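Local coordinates for protein peptidyl tryptophan dihydroxylase (Pseudomonas putida, PDB 7CTQ) that probably dihydroxylates a peptidyl tryptophan with the help of FAD, a step essential for biogenesis of the cysteine tryptophylquinone cofactor of quinohemoprotein amine dehydrogenase, at residues V74-Q79 with S174-L179; L161-Q166 with A235-H240; L293-R298 with D368-E373; E361-L366 with A374-T379. All coordinates share one frame; numbering follows the deposited sequence.

Contact 1. Residues V74-Q79 with S174-L179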
loop_
_atom_site.group_PDB
_atom_site.type_symbol
_atom_site.label_atom_id
_atom_site.label_comp_id
_atom_site.label_asym_id
_atom_site.label_seq_id
_atom_site.Cartn_x
_atom_site.Cartn_y
_atom_site.Cartn_z
ATOM N N VAL A 74 6.542 -8.259 21.530
ATOM C CA VAL A 74 5.392 -7.393 21.277
ATOM C C VAL A 74 4.791 -6.994 22.618
ATOM O O VAL A 74 4.379 -7.858 23.403
ATOM C CB VAL A 74 4.348 -8.073 20.379
ATOM C CG1 VAL A 74 2.957 -7.529 20.679
ATOM C CG2 VAL A 74 4.694 -7.854 18.909
ATOM N N HIS A 75 4.761 -5.689 22.885
ATOM C CA HIS A 75 4.201 -5.127 24.111
ATOM C C HIS A 75 3.004 -4.268 23.717
ATOM O O HIS A 75 3.165 -3.229 23.066
ATOM C CB HIS A 75 5.242 -4.305 24.873
ATOM C CG HIS A 75 6.270 -5.130 25.586
ATOM N ND1 HIS A 75 6.987 -6.131 24.965
ATOM C CD2 HIS A 75 6.721 -5.081 26.863
ATOM C CE1 HIS A 75 7.824 -6.673 25.832
ATOM N NE2 HIS A 75 7.683 -6.054 26.991
ATOM N N TRP A 76 1.812 -4.699 24.124
ATOM C CA TRP A 76 0.561 -4.121 23.648
ATOM C C TRP A 76 -0.574 -4.599 24.534
ATOM O O TRP A 76 -0.677 -5.799 24.804
ATOM C CB TRP A 76 0.308 -4.538 22.203
ATOM C CG TRP A 76 -0.519 -3.597 21.396
ATOM C CD1 TRP A 76 -1.878 -3.586 21.286
ATOM C CD2 TRP A 76 -0.038 -2.552 20.544
ATOM N NE1 TRP A 76 -2.274 -2.587 20.429
ATOM C CE2 TRP A 76 -1.163 -1.942 19.955
ATOM C CE3 TRP A 76 1.236 -2.067 20.229
ATOM C CZ2 TRP A 76 -1.055 -0.870 19.074
ATOM C CZ3 TRP A 76 1.342 -1.009 19.353
ATOM C CH2 TRP A 76 0.206 -0.418 18.784
ATOM N N ASN A 77 -1.419 -3.678 24.997
ATOM C CA ASN A 77 -2.584 -4.015 25.819
ATOM C C ASN A 77 -2.180 -4.717 27.112
ATOM O O ASN A 77 -2.898 -5.582 27.612
ATOM C CB ASN A 77 -3.586 -4.875 25.040
ATOM C CG ASN A 77 -4.975 -4.868 25.655
ATOM O OD1 ASN A 77 -5.471 -3.831 26.091
ATOM N ND2 ASN A 77 -5.619 -6.032 25.666
ATOM N N GLY A 78 -1.023 -4.361 27.659
ATOM C CA GLY A 78 -0.584 -4.957 28.905
ATOM C C GLY A 78 -0.050 -6.370 28.808
ATOM O O GLY A 78 0.128 -7.017 29.846
ATOM N N GLN A 79 0.243 -6.860 27.604
ATOM C CA GLN A 79 0.665 -8.237 27.382
ATOM C C GLN A 79 2.089 -8.242 26.846
ATOM O O GLN A 79 2.352 -7.655 25.792
ATOM C CB GLN A 79 -0.272 -8.936 26.398
ATOM C CG GLN A 79 -1.737 -8.922 26.804
ATOM C CD GLN A 79 -2.364 -10.292 26.758
ATOM O OE1 GLN A 79 -2.354 -11.031 27.748
ATOM N NE2 GLN A 79 -2.906 -10.654 25.594
ATOM N N SER A 174 13.792 -7.910 17.167
ATOM C CA SER A 174 12.960 -6.744 16.903
ATOM C C SER A 174 11.923 -6.653 18.013
ATOM O O SER A 174 11.742 -7.592 18.794
ATOM C CB SER A 174 12.310 -6.823 15.519
ATOM O OG SER A 174 11.355 -7.870 15.455
ATOM N N ALA A 175 11.253 -5.501 18.099
ATOM C CA ALA A 175 10.227 -5.341 19.124
ATOM C C ALA A 175 9.262 -4.223 18.756
ATOM O O ALA A 175 9.583 -3.323 17.969
ATOM C CB ALA A 175 10.836 -5.069 20.503
ATOM N N VAL A 176 8.070 -4.304 19.353
ATOM C CA VAL A 176 7.028 -3.282 19.285
ATOM C C VAL A 176 6.523 -3.047 20.699
ATOM O O VAL A 176 6.250 -4.008 21.427
ATOM C CB VAL A 176 5.851 -3.696 18.379
ATOM C CG1 VAL A 176 5.053 -2.459 17.926
ATOM C CG2 VAL A 176 6.333 -4.500 17.194
ATOM N N GLU A 177 6.404 -1.779 21.096
ATOM C CA GLU A 177 5.800 -1.466 22.384
ATOM C C GLU A 177 4.870 -0.272 22.238
ATOM O O GLU A 177 5.190 0.715 21.561
ATOM C CB GLU A 177 6.842 -1.195 23.489
ATOM C CG GLU A 177 7.741 0.006 23.262
ATOM C CD GLU A 177 8.652 0.324 24.458
ATOM O OE1 GLU A 177 8.292 0.035 25.623
ATOM O OE2 GLU A 177 9.743 0.877 24.219
ATOM N N SER A 178 3.705 -0.397 22.861
ATOM C CA SER A 178 2.769 0.702 23.003
ATOM C C SER A 178 3.274 1.667 24.071
ATOM O O SER A 178 3.609 1.258 25.190
ATOM C CB SER A 178 1.389 0.147 23.366
ATOM O OG SER A 178 0.656 1.026 24.196
ATOM N N LEU A 179 3.347 2.941 23.719
ATOM C CA LEU A 179 3.656 4.009 24.657
ATOM C C LEU A 179 2.387 4.791 24.989
ATOM O O LEU A 179 1.315 4.572 24.415
ATOM C CB LEU A 179 4.737 4.922 24.085
ATOM C CG LEU A 179 5.866 4.188 23.363
ATOM C CD1 LEU A 179 6.636 5.157 22.501
ATOM C CD2 LEU A 179 6.803 3.498 24.370
#
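Trp-76 lays its indole against Ser-178. From CB, its CG is anti to the backbone N (chi1 -153°), and the ring beyond reaches Ser-178. Trp-76 CD2 stands 4.2 Å from Ser-178 CB and Trp-76 CE3 comes to 3.8 Å from the same CB. The serine carbon sits over one face of the six-membered ring, displaced toward the rim, in a CH-pi contact. Further out, Trp-76 CZ3 lies 4.2 Å from Val-176 CG1. On the pyrrole side, NE1 gives a weak hydrogen bond to Phe-324 O. An alanine here would probably leave Ser-178 CB without the ring face it rests on, Val-176 CG1 without the indole and Phe-324 O without this weak donor.

Strands 67-76 and 173-179 pair in parallel within a mixed sheet, their short axes 11° apart. His-75 N donates to Val-176 O at 2.7 Å, and Ser-178 N to His-75 O at 2.9 Å. Val-74 and Val-176 lie side by side on one face, while His-75 CB meets Glu-177 CB at 3.8 Å on the other. Trp-76 opens a type I' turn ending at Gln-79. Strand 182-188 flanks strand 173-179; Leu-224 of helix 223-228 packs on His-75 and Glu-177, and Trp-337 meets Trp-76 edge-to-face.

Contact 2. Residues L161-Q166 with A235-H240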
loop_
_atom_site.group_PDB
_atom_site.type_symbol
_atom_site.label_atom_id
_atom_site.label_comp_id
_atom_site.label_asym_id
_atom_site.label_seq_id
_atom_site.Cartn_x
_atom_site.Cartn_y
_atom_site.Cartn_z
ATOM N N LEU A 161 9.601 9.219 14.012
ATOM C CA LEU A 161 10.966 9.664 14.282
ATOM C C LEU A 161 11.871 8.446 14.397
ATOM O O LEU A 161 11.560 7.505 15.134
ATOM C CB LEU A 161 11.041 10.486 15.569
ATOM C CG LEU A 161 10.087 11.664 15.732
ATOM C CD1 LEU A 161 10.246 12.236 17.129
ATOM C CD2 LEU A 161 10.350 12.717 14.668
ATOM N N LEU A 162 13.003 8.483 13.703
ATOM C CA LEU A 162 13.852 7.318 13.535
ATOM C C LEU A 162 15.264 7.592 14.058
ATOM O O LEU A 162 15.850 8.640 13.767
ATOM C CB LEU A 162 13.886 6.916 12.058
ATOM C CG LEU A 162 15.077 6.054 11.659
ATOM C CD1 LEU A 162 14.815 4.616 12.055
ATOM C CD2 LEU A 162 15.342 6.175 10.177
ATOM N N ASN A 163 15.800 6.652 14.834
ATOM C CA ASN A 163 17.209 6.643 15.214
ATOM C C ASN A 163 17.878 5.438 14.572
ATOM O O ASN A 163 17.329 4.329 14.599
ATOM C CB ASN A 163 17.387 6.584 16.730
ATOM C CG ASN A 163 17.325 7.953 17.397
ATOM O OD1 ASN A 163 16.859 8.068 18.524
ATOM N ND2 ASN A 163 17.817 8.988 16.715
ATOM N N VAL A 164 19.057 5.656 13.992
ATOM C CA VAL A 164 19.829 4.606 13.339
ATOM C C VAL A 164 21.253 4.672 13.871
ATOM O O VAL A 164 21.855 5.749 13.895
ATOM C CB VAL A 164 19.828 4.765 11.808
ATOM C CG1 VAL A 164 20.730 3.722 11.184
ATOM C CG2 VAL A 164 18.407 4.649 11.251
ATOM N N TRP A 165 21.790 3.534 14.294
ATOM C CA TRP A 165 23.147 3.498 14.830
ATOM C C TRP A 165 23.707 2.090 14.665
ATOM O O TRP A 165 23.014 1.174 14.211
ATOM C CB TRP A 165 23.175 3.949 16.293
ATOM C CG TRP A 165 22.504 3.013 17.239
ATOM C CD1 TRP A 165 23.109 2.133 18.087
ATOM C CD2 TRP A 165 21.095 2.871 17.457
ATOM N NE1 TRP A 165 22.170 1.448 18.817
ATOM C CE2 TRP A 165 20.923 1.882 18.449
ATOM C CE3 TRP A 165 19.958 3.477 16.902
ATOM C CZ2 TRP A 165 19.656 1.479 18.898
ATOM C CZ3 TRP A 165 18.706 3.080 17.351
ATOM C CH2 TRP A 165 18.565 2.091 18.338
ATOM N N GLN A 166 24.971 1.925 15.055
ATOM C CA GLN A 166 25.705 0.678 14.897
ATOM C C GLN A 166 26.011 0.074 16.261
ATOM O O GLN A 166 26.380 0.786 17.199
ATOM C CB GLN A 166 27.003 0.912 14.119
ATOM C CG GLN A 166 27.838 -0.339 13.868
ATOM C CD GLN A 166 27.224 -1.268 12.834
ATOM O OE1 GLN A 166 26.809 -0.832 11.759
ATOM N NE2 GLN A 166 27.149 -2.555 13.161
ATOM N N ALA A 235 23.832 9.602 22.016
ATOM C CA ALA A 235 24.186 10.939 21.553
ATOM C C ALA A 235 24.426 11.009 20.045
ATOM O O ALA A 235 24.070 12.010 19.414
ATOM C CB ALA A 235 25.436 11.447 22.288
ATOM N N SER A 236 25.026 9.979 19.444
ATOM C CA SER A 236 25.508 10.083 18.070
ATOM C C SER A 236 24.598 9.420 17.042
ATOM O O SER A 236 24.884 9.516 15.848
ATOM C CB SER A 236 26.917 9.483 17.956
ATOM O OG SER A 236 26.884 8.071 18.077
ATOM N N ALA A 237 23.535 8.734 17.466
ATOM C CA ALA A 237 22.644 8.081 16.506
ATOM C C ALA A 237 22.108 9.089 15.496
ATOM O O ALA A 237 21.763 10.220 15.850
ATOM C CB ALA A 237 21.477 7.408 17.233
ATOM N N GLU A 238 22.080 8.695 14.222
ATOM C CA GLU A 238 21.376 9.498 13.230
ATOM C C GLU A 238 19.927 9.698 13.657
ATOM O O GLU A 238 19.331 8.840 14.312
ATOM C CB GLU A 238 21.412 8.829 11.861
ATOM C CG GLU A 238 22.736 8.177 11.509
ATOM C CD GLU A 238 22.652 7.387 10.210
ATOM O OE1 GLU A 238 21.667 7.583 9.465
ATOM O OE2 GLU A 238 23.559 6.570 9.934
ATOM N N VAL A 239 19.376 10.863 13.310
ATOM C CA VAL A 239 18.000 11.238 13.633
ATOM C C VAL A 239 17.302 11.616 12.335
ATOM O O VAL A 239 17.804 12.455 11.578
ATOM C CB VAL A 239 17.920 12.408 14.637
ATOM C CG1 VAL A 239 16.499 12.549 15.170
ATOM C CG2 VAL A 239 18.883 12.212 15.793
ATOM N N HIS A 240 16.151 10.992 12.075
ATOM C CA HIS A 240 15.365 11.272 10.878
ATOM C C HIS A 240 13.895 11.373 11.254
ATOM O O HIS A 240 13.418 10.665 12.149
ATOM C CB HIS A 240 15.518 10.191 9.803
ATOM C CG HIS A 240 16.932 9.915 9.398
ATOM N ND1 HIS A 240 17.537 10.543 8.331
ATOM C CD2 HIS A 240 17.854 9.059 9.901
ATOM C CE1 HIS A 240 18.772 10.092 8.198
ATOM N NE2 HIS A 240 18.988 9.189 9.137
#
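Leu-162 lies alongside His-240, its CD2 methyl 3.8 Å from CD2 of the imidazole, which it approaches obliquely. The ring is held at its far end within its own strand: His-240 NE2 donates to Glu-238 OE1 at 3.1 Å, almost straight at 178°. The carboxylate oxygen lies in the ring plane and uses its anti lone pair, so this bond would fix the rotation of the imidazole.

On the other face of the sheet Asn-163 has CG beside the backbone N (chi1 -85°), and its ND2 reaches Glu-238 O at 2.8 Å. This donor stands above the carbonyl plane. Val-164 N reaches Glu-238 O at 3.2 Å from the opposite face, so one carbonyl is gripped by two donors. Val-239 CG2 flanks the amide, 3.5 Å from Asn-163 ND2. Just before strand 238-243, Ala-237 CB touches Trp-165 CB at 4.0 Å, while Trp-165 NE1 hydrogen-bonds to Ala-231 O.

Helix 208-220 covers the face with Asn-163; Phe-40 packs against Leu-162 and His-240. Alternating hydrogen-bonded pairs (Leu-162 with His-240, Val-164 with Glu-238) and the non-hydrogen-bonded pair Asn-163 with Val-239 mark a regular antiparallel pairing, here in a large mixed sheet consistent with the substrate domain of FAD-dependent monooxygenases.

Contact 3. Residues L293-R298 with D368-E373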
loop_
_atom_site.group_PDB
_atom_site.type_symbol
_atom_site.label_atom_id
_atom_site.label_comp_id
_atom_site.label_asym_id
_atom_site.label_seq_id
_atom_site.Cartn_x
_atom_site.Cartn_y
_atom_site.Cartn_z
ATOM N N LEU A 293 -3.819 3.145 -23.314
ATOM C CA LEU A 293 -2.986 3.119 -24.515
ATOM C C LEU A 293 -3.661 2.447 -25.706
ATOM O O LEU A 293 -3.554 2.957 -26.827
ATOM C CB LEU A 293 -1.662 2.420 -24.209
ATOM C CG LEU A 293 -0.810 3.158 -23.173
ATOM C CD1 LEU A 293 0.400 2.347 -22.767
ATOM C CD2 LEU A 293 -0.388 4.520 -23.699
ATOM N N ARG A 294 -4.355 1.327 -25.493
ATOM C CA ARG A 294 -5.012 0.574 -26.560
ATOM C C ARG A 294 -6.422 1.056 -26.880
ATOM O O ARG A 294 -6.846 0.969 -28.038
ATOM C CB ARG A 294 -5.085 -0.917 -26.202
ATOM C CG ARG A 294 -3.741 -1.613 -26.080
ATOM C CD ARG A 294 -2.795 -1.236 -27.212
ATOM N NE ARG A 294 -1.698 -2.192 -27.280
ATOM C CZ ARG A 294 -0.440 -1.882 -27.573
ATOM N NH1 ARG A 294 -0.107 -0.623 -27.841
ATOM N NH2 ARG A 294 0.487 -2.836 -27.597
ATOM N N ARG A 295 -7.186 1.526 -25.897
ATOM C CA ARG A 295 -8.512 2.088 -26.154
ATOM C C ARG A 295 -8.647 3.422 -25.411
ATOM O O ARG A 295 -9.443 3.565 -24.473
ATOM C CB ARG A 295 -9.608 1.075 -25.796
ATOM C CG ARG A 295 -9.605 -0.178 -26.744
ATOM C CD ARG A 295 -10.982 -0.895 -26.879
ATOM N NE ARG A 295 -12.003 -0.030 -27.451
ATOM C CZ ARG A 295 -13.303 -0.317 -27.527
ATOM N NH1 ARG A 295 -13.785 -1.463 -27.057
ATOM N NH2 ARG A 295 -14.136 0.556 -28.069
ATOM N N PRO A 296 -7.876 4.436 -25.829
ATOM C CA PRO A 296 -7.914 5.729 -25.123
ATOM C C PRO A 296 -9.299 6.363 -25.099
ATOM O O PRO A 296 -9.577 7.162 -24.195
ATOM C CB PRO A 296 -6.904 6.591 -25.903
ATOM C CG PRO A 296 -6.934 6.005 -27.291
ATOM C CD PRO A 296 -7.060 4.502 -27.054
ATOM N N GLU A 297 -10.185 6.008 -26.041
ATOM C CA GLU A 297 -11.580 6.448 -25.996
ATOM C C GLU A 297 -12.276 6.030 -24.700
ATOM O O GLU A 297 -13.319 6.601 -24.353
ATOM C CB GLU A 297 -12.343 5.910 -27.226
ATOM C CG GLU A 297 -12.546 4.379 -27.294
ATOM C CD GLU A 297 -11.403 3.648 -28.001
ATOM O OE1 GLU A 297 -10.273 4.184 -28.024
ATOM O OE2 GLU A 297 -11.627 2.539 -28.542
ATOM N N ARG A 298 -11.708 5.065 -23.972
ATOM C CA ARG A 298 -12.258 4.572 -22.715
ATOM C C ARG A 298 -11.474 5.064 -21.501
ATOM O O ARG A 298 -11.542 4.447 -20.433
ATOM C CB ARG A 298 -12.313 3.043 -22.739
ATOM C CG ARG A 298 -12.866 2.487 -24.043
ATOM C CD ARG A 298 -13.394 1.070 -23.892
ATOM N NE ARG A 298 -14.854 1.020 -23.776
ATOM C CZ ARG A 298 -15.579 -0.077 -23.968
ATOM N NH1 ARG A 298 -16.897 -0.035 -23.834
ATOM N NH2 ARG A 298 -14.988 -1.215 -24.302
ATOM N N ASP A 368 -10.656 -9.004 -20.453
ATOM C CA ASP A 368 -9.628 -9.232 -21.480
ATOM C C ASP A 368 -8.534 -8.165 -21.445
ATOM O O ASP A 368 -8.038 -7.701 -22.483
ATOM C CB ASP A 368 -10.268 -9.341 -22.874
ATOM C CG ASP A 368 -11.163 -10.582 -23.018
ATOM O OD1 ASP A 368 -10.814 -11.631 -22.429
ATOM O OD2 ASP A 368 -12.218 -10.515 -23.700
ATOM N N GLY A 369 -8.144 -7.773 -20.234
ATOM C CA GLY A 369 -7.075 -6.815 -20.053
ATOM C C GLY A 369 -7.460 -5.366 -20.257
ATOM O O GLY A 369 -6.576 -4.507 -20.301
ATOM N N LEU A 370 -8.739 -5.066 -20.416
ATOM C CA LEU A 370 -9.175 -3.702 -20.657
ATOM C C LEU A 370 -10.315 -3.346 -19.716
ATOM O O LEU A 370 -11.161 -4.188 -19.397
ATOM C CB LEU A 370 -9.651 -3.508 -22.095
ATOM C CG LEU A 370 -8.655 -3.742 -23.240
ATOM C CD1 LEU A 370 -9.418 -3.989 -24.557
ATOM C CD2 LEU A 370 -7.720 -2.565 -23.366
ATOM N N VAL A 371 -10.345 -2.085 -19.293
ATOM C CA VAL A 371 -11.478 -1.588 -18.522
ATOM C C VAL A 371 -12.620 -1.345 -19.492
ATOM O O VAL A 371 -12.483 -0.599 -20.466
ATOM C CB VAL A 371 -11.115 -0.314 -17.740
ATOM C CG1 VAL A 371 -12.355 0.255 -16.996
ATOM C CG2 VAL A 371 -9.991 -0.605 -16.759
ATOM N N ASP A 372 -13.723 -2.032 -19.266
ATOM C CA ASP A 372 -14.928 -1.853 -20.053
ATOM C C ASP A 372 -15.995 -1.377 -19.087
ATOM O O ASP A 372 -15.683 -0.928 -17.982
ATOM C CB ASP A 372 -15.313 -3.163 -20.757
ATOM C CG ASP A 372 -16.069 -2.945 -22.067
ATOM O OD1 ASP A 372 -16.990 -2.090 -22.115
ATOM O OD2 ASP A 372 -15.750 -3.649 -23.064
ATOM N N GLU A 373 -17.249 -1.479 -19.487
ATOM C CA GLU A 373 -18.367 -1.044 -18.680
ATOM C C GLU A 373 -19.437 -2.116 -18.803
ATOM O O GLU A 373 -19.625 -2.682 -19.883
ATOM C CB GLU A 373 -18.874 0.315 -19.166
ATOM C CG GLU A 373 -19.718 1.070 -18.188
ATOM C CD GLU A 373 -20.389 2.276 -18.833
ATOM O OE1 GLU A 373 -20.716 2.196 -20.037
ATOM O OE2 GLU A 373 -20.589 3.297 -18.137
#
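Asp-372 and Arg-298 are turned toward each other by their torsions. The aspartate CG is anti to its backbone N (chi1 -151°), and the arginine chain bends at chi3 (101°), which turns NE toward the Asp-372 carboxylate. In the modelled conformer, one of two deposited for Arg-298, Arg-298 NH1 stands 2.7 Å from Asp-372 OD1 in a salt bridge; the second conformer leaves it uncertain whether the bridge is always made. The carboxylate does not meet the guanidinium edge-on: OD1 lies over one of its faces and the two planes are 69° apart. Asp-372 OD1 is also tied to its own strand, accepting from Glu-373 N at 2.7 Å through the anti lone pair. An alanine in place of Asp-372 would probably leave Arg-298 without this counter-charge, at least in this conformer, and Glu-373 N without its side-chain acceptor.

The contact joins the connection between two helices to the start of a hairpin strand. Helix 285-294 ends before Arg-295, a short 3-10 turn follows at Pro-296 and Glu-297, and Arg-298 occupies the N-cap position of helix 299-327. Across from it, strand 370-378 begins, and Thr-291 OG1 accepts from Val-371 N.

Within the turn, Arg-295 grips Glu-297 OE2 side-on with NE at 2.8 Å and NH2 at 3.2 Å, the oxygen lying in the guanidinium plane. That salt bridge is likely to fix the rotation of the guanidinium. Arg-295 CD lies 4.2 Å from Leu-370 CD1, the two side chains crossing at about a right angle. Val-371 O is buried without a polar partner, while its side chain packs on helix 299-327.

Contact 4. Residues E361-L366 with A374-T379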
loop_
_atom_site.group_PDB
_atom_site.type_symbol
_atom_site.label_atom_id
_atom_site.label_comp_id
_atom_site.label_asym_id
_atom_site.label_seq_id
_atom_site.Cartn_x
_atom_site.Cartn_y
_atom_site.Cartn_z
ATOM N N GLU A 361 -26.422 -1.001 -11.655
ATOM C CA GLU A 361 -25.846 0.190 -12.255
ATOM C C GLU A 361 -24.770 -0.225 -13.245
ATOM O O GLU A 361 -24.145 -1.279 -13.103
ATOM C CB GLU A 361 -25.240 1.141 -11.192
ATOM C CG GLU A 361 -26.267 1.849 -10.318
ATOM C CD GLU A 361 -25.645 2.883 -9.386
ATOM O OE1 GLU A 361 -26.218 3.123 -8.306
ATOM O OE2 GLU A 361 -24.588 3.457 -9.725
ATOM N N ARG A 362 -24.563 0.624 -14.249
ATOM C CA ARG A 362 -23.471 0.456 -15.198
ATOM C C ARG A 362 -22.188 1.021 -14.582
ATOM O O ARG A 362 -22.132 2.202 -14.231
ATOM C CB ARG A 362 -23.818 1.162 -16.513
ATOM C CG ARG A 362 -23.160 0.583 -17.747
ATOM C CD ARG A 362 -23.671 1.284 -19.009
ATOM N NE ARG A 362 -25.103 1.516 -18.912
ATOM C CZ ARG A 362 -25.691 2.710 -18.924
ATOM N NH1 ARG A 362 -24.973 3.820 -19.036
ATOM N NH2 ARG A 362 -27.011 2.783 -18.820
ATOM N N ARG A 363 -21.172 0.184 -14.438
ATOM C CA ARG A 363 -19.963 0.536 -13.712
ATOM C C ARG A 363 -18.772 -0.031 -14.460
ATOM O O ARG A 363 -18.932 -0.927 -15.295
ATOM C CB ARG A 363 -19.982 -0.012 -12.274
ATOM C CG ARG A 363 -21.122 0.520 -11.408
ATOM C CD ARG A 363 -20.926 1.990 -11.054
ATOM N NE ARG A 363 -21.841 2.415 -9.987
ATOM C CZ ARG A 363 -21.534 2.348 -8.692
ATOM N NH1 ARG A 363 -20.348 1.869 -8.326
ATOM N NH2 ARG A 363 -22.396 2.758 -7.767
ATOM N N PRO A 364 -17.560 0.470 -14.182
ATOM C CA PRO A 364 -16.352 -0.106 -14.794
ATOM C C PRO A 364 -16.096 -1.543 -14.353
ATOM O O PRO A 364 -16.249 -1.889 -13.179
ATOM C CB PRO A 364 -15.225 0.815 -14.297
ATOM C CG PRO A 364 -15.904 2.089 -13.904
ATOM C CD PRO A 364 -17.271 1.696 -13.424
ATOM N N VAL A 365 -15.650 -2.370 -15.310
ATOM C CA VAL A 365 -15.290 -3.772 -15.091
ATOM C C VAL A 365 -14.007 -4.072 -15.861
ATOM O O VAL A 365 -13.627 -3.338 -16.773
ATOM C CB VAL A 365 -16.403 -4.741 -15.541
ATOM C CG1 VAL A 365 -17.699 -4.453 -14.814
ATOM C CG2 VAL A 365 -16.627 -4.632 -17.045
ATOM N N LEU A 366 -13.346 -5.172 -15.494
ATOM C CA LEU A 366 -12.167 -5.676 -16.202
ATOM C C LEU A 366 -12.551 -6.845 -17.094
ATOM O O LEU A 366 -13.101 -7.832 -16.610
ATOM C CB LEU A 366 -11.086 -6.138 -15.227
ATOM C CG LEU A 366 -9.998 -5.154 -14.822
ATOM C CD1 LEU A 366 -10.617 -3.796 -14.553
ATOM C CD2 LEU A 366 -9.204 -5.644 -13.611
ATOM N N ALA A 374 -20.113 -2.421 -17.699
ATOM C CA ALA A 374 -21.172 -3.418 -17.745
ATOM C C ALA A 374 -22.141 -3.135 -16.620
ATOM O O ALA A 374 -21.807 -2.454 -15.647
ATOM C CB ALA A 374 -20.624 -4.852 -17.633
ATOM N N GLU A 375 -23.363 -3.633 -16.781
ATOM C CA GLU A 375 -24.320 -3.627 -15.686
ATOM C C GLU A 375 -23.808 -4.561 -14.599
ATOM O O GLU A 375 -23.554 -5.741 -14.854
ATOM C CB GLU A 375 -25.704 -4.056 -16.169
ATOM C CG GLU A 375 -26.417 -2.985 -16.993
ATOM C CD GLU A 375 -27.935 -3.092 -16.913
ATOM O OE1 GLU A 375 -28.616 -2.153 -17.373
ATOM O OE2 GLU A 375 -28.448 -4.115 -16.396
ATOM N N VAL A 376 -23.603 -4.024 -13.402
ATOM C CA VAL A 376 -23.156 -4.811 -12.263
ATOM C C VAL A 376 -24.165 -4.584 -11.154
ATOM O O VAL A 376 -25.050 -3.736 -11.260
ATOM C CB VAL A 376 -21.732 -4.429 -11.798
ATOM C CG1 VAL A 376 -20.740 -4.566 -12.963
ATOM C CG2 VAL A 376 -21.728 -3.005 -11.270
ATOM N N VAL A 377 -24.033 -5.355 -10.084
ATOM C CA VAL A 377 -24.932 -5.237 -8.939
ATOM C C VAL A 377 -24.167 -4.570 -7.801
ATOM O O VAL A 377 -23.160 -5.105 -7.332
ATOM C CB VAL A 377 -25.488 -6.599 -8.518
ATOM C CG1 VAL A 377 -26.401 -6.418 -7.302
ATOM C CG2 VAL A 377 -26.235 -7.236 -9.700
ATOM N N VAL A 378 -24.626 -3.375 -7.390
ATOM C CA VAL A 378 -23.984 -2.594 -6.339
ATOM C C VAL A 378 -24.665 -2.933 -5.021
ATOM O O VAL A 378 -25.896 -2.893 -4.922
ATOM C CB VAL A 378 -24.074 -1.088 -6.633
ATOM C CG1 VAL A 378 -23.571 -0.244 -5.437
ATOM C CG2 VAL A 378 -23.283 -0.748 -7.909
ATOM N N THR A 379 -23.865 -3.293 -4.022
ATOM C CA THR A 379 -24.363 -3.711 -2.721
ATOM C C THR A 379 -23.632 -2.955 -1.616
ATOM O O THR A 379 -22.609 -2.298 -1.842
ATOM C CB THR A 379 -24.171 -5.220 -2.500
ATOM O OG1 THR A 379 -22.790 -5.480 -2.221
ATOM C CG2 THR A 379 -24.629 -6.039 -3.711
HETATM O O HOH W 1 -27.117 -0.323 -19.370
#
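Arg-362 and Glu-375 come within 4.2 Å, CA to CA, as a non-hydrogen-bonded pair between two hydrogen-bonded ones, Glu-361 with Val-376 and Arg-363 with Ala-374. Four backbone bonds close the ladder. Val-376 N to Glu-361 O is short and nearly straight (2.8 Å, 177°), and Arg-363 N to Ala-374 O is longer at 3.0 Å. The short strand axes nevertheless stand 103° apart, so the antiparallel ribbon is strongly twisted and coiled.

This is the beta hairpin of strands 359-367 and 370-378, a two-stranded sheet, with helix 299-327 touching Pro-364 and Leu-366, and Trp-387 packed on Val-365, Ala-374 and Val-376.

On that Trp-387 side, Val-365 and Val-376 slide past each other in opposite directions, CG1 to CG1 at 3.6 Å. Arg-363 CG, anti to the carbonyl carbon (chi1 -61°), lies 3.6 Å from Val-376 CG2; the chain then bends at chi2. Val-378 CG2 sits 3.6 Å above the Arg-363 guanidinium plane, over its centre. The edge of that group is taken by Glu-361 OE2, gripped side-on by NE and NH2 from one face of the carboxylate plane in a salt bridge; Arg-363 NH1 hydrogen-bonds to Pro-383 O, and Glu-361 OE1 forms a salt bridge with Arg-359 NE.

On the opposite face a water accepts from Arg-362 NE at 2.8 Å and donates to Glu-375 OE1 at 3.1 Å, while Glu-375 OE2 forms a salt bridge with Arg-399.

Overall arrangement
The four contacts form two pairs at opposite sides of the chain's centre. Contacts 1 and 2 belong to one mixed sheet, their centres 21 Å apart and their nearest atoms about 9 Å, without touching; strands 158-166 and 173-179 follow each other in the chain. Neither touches the flavin: the side chains of Val-176 and Leu-162 are about 9 and 7 Å from FAD. Contacts 3 and 4 share strand 370-378, with centres 15 Å apart, and meet directly through a probable hydrogen bond from Asp-372 N to Val-365 O (2.8 Å). The centres of contacts 2 and 4 are 51 Å apart, so the hairpin lies far from the FAD-side sheet.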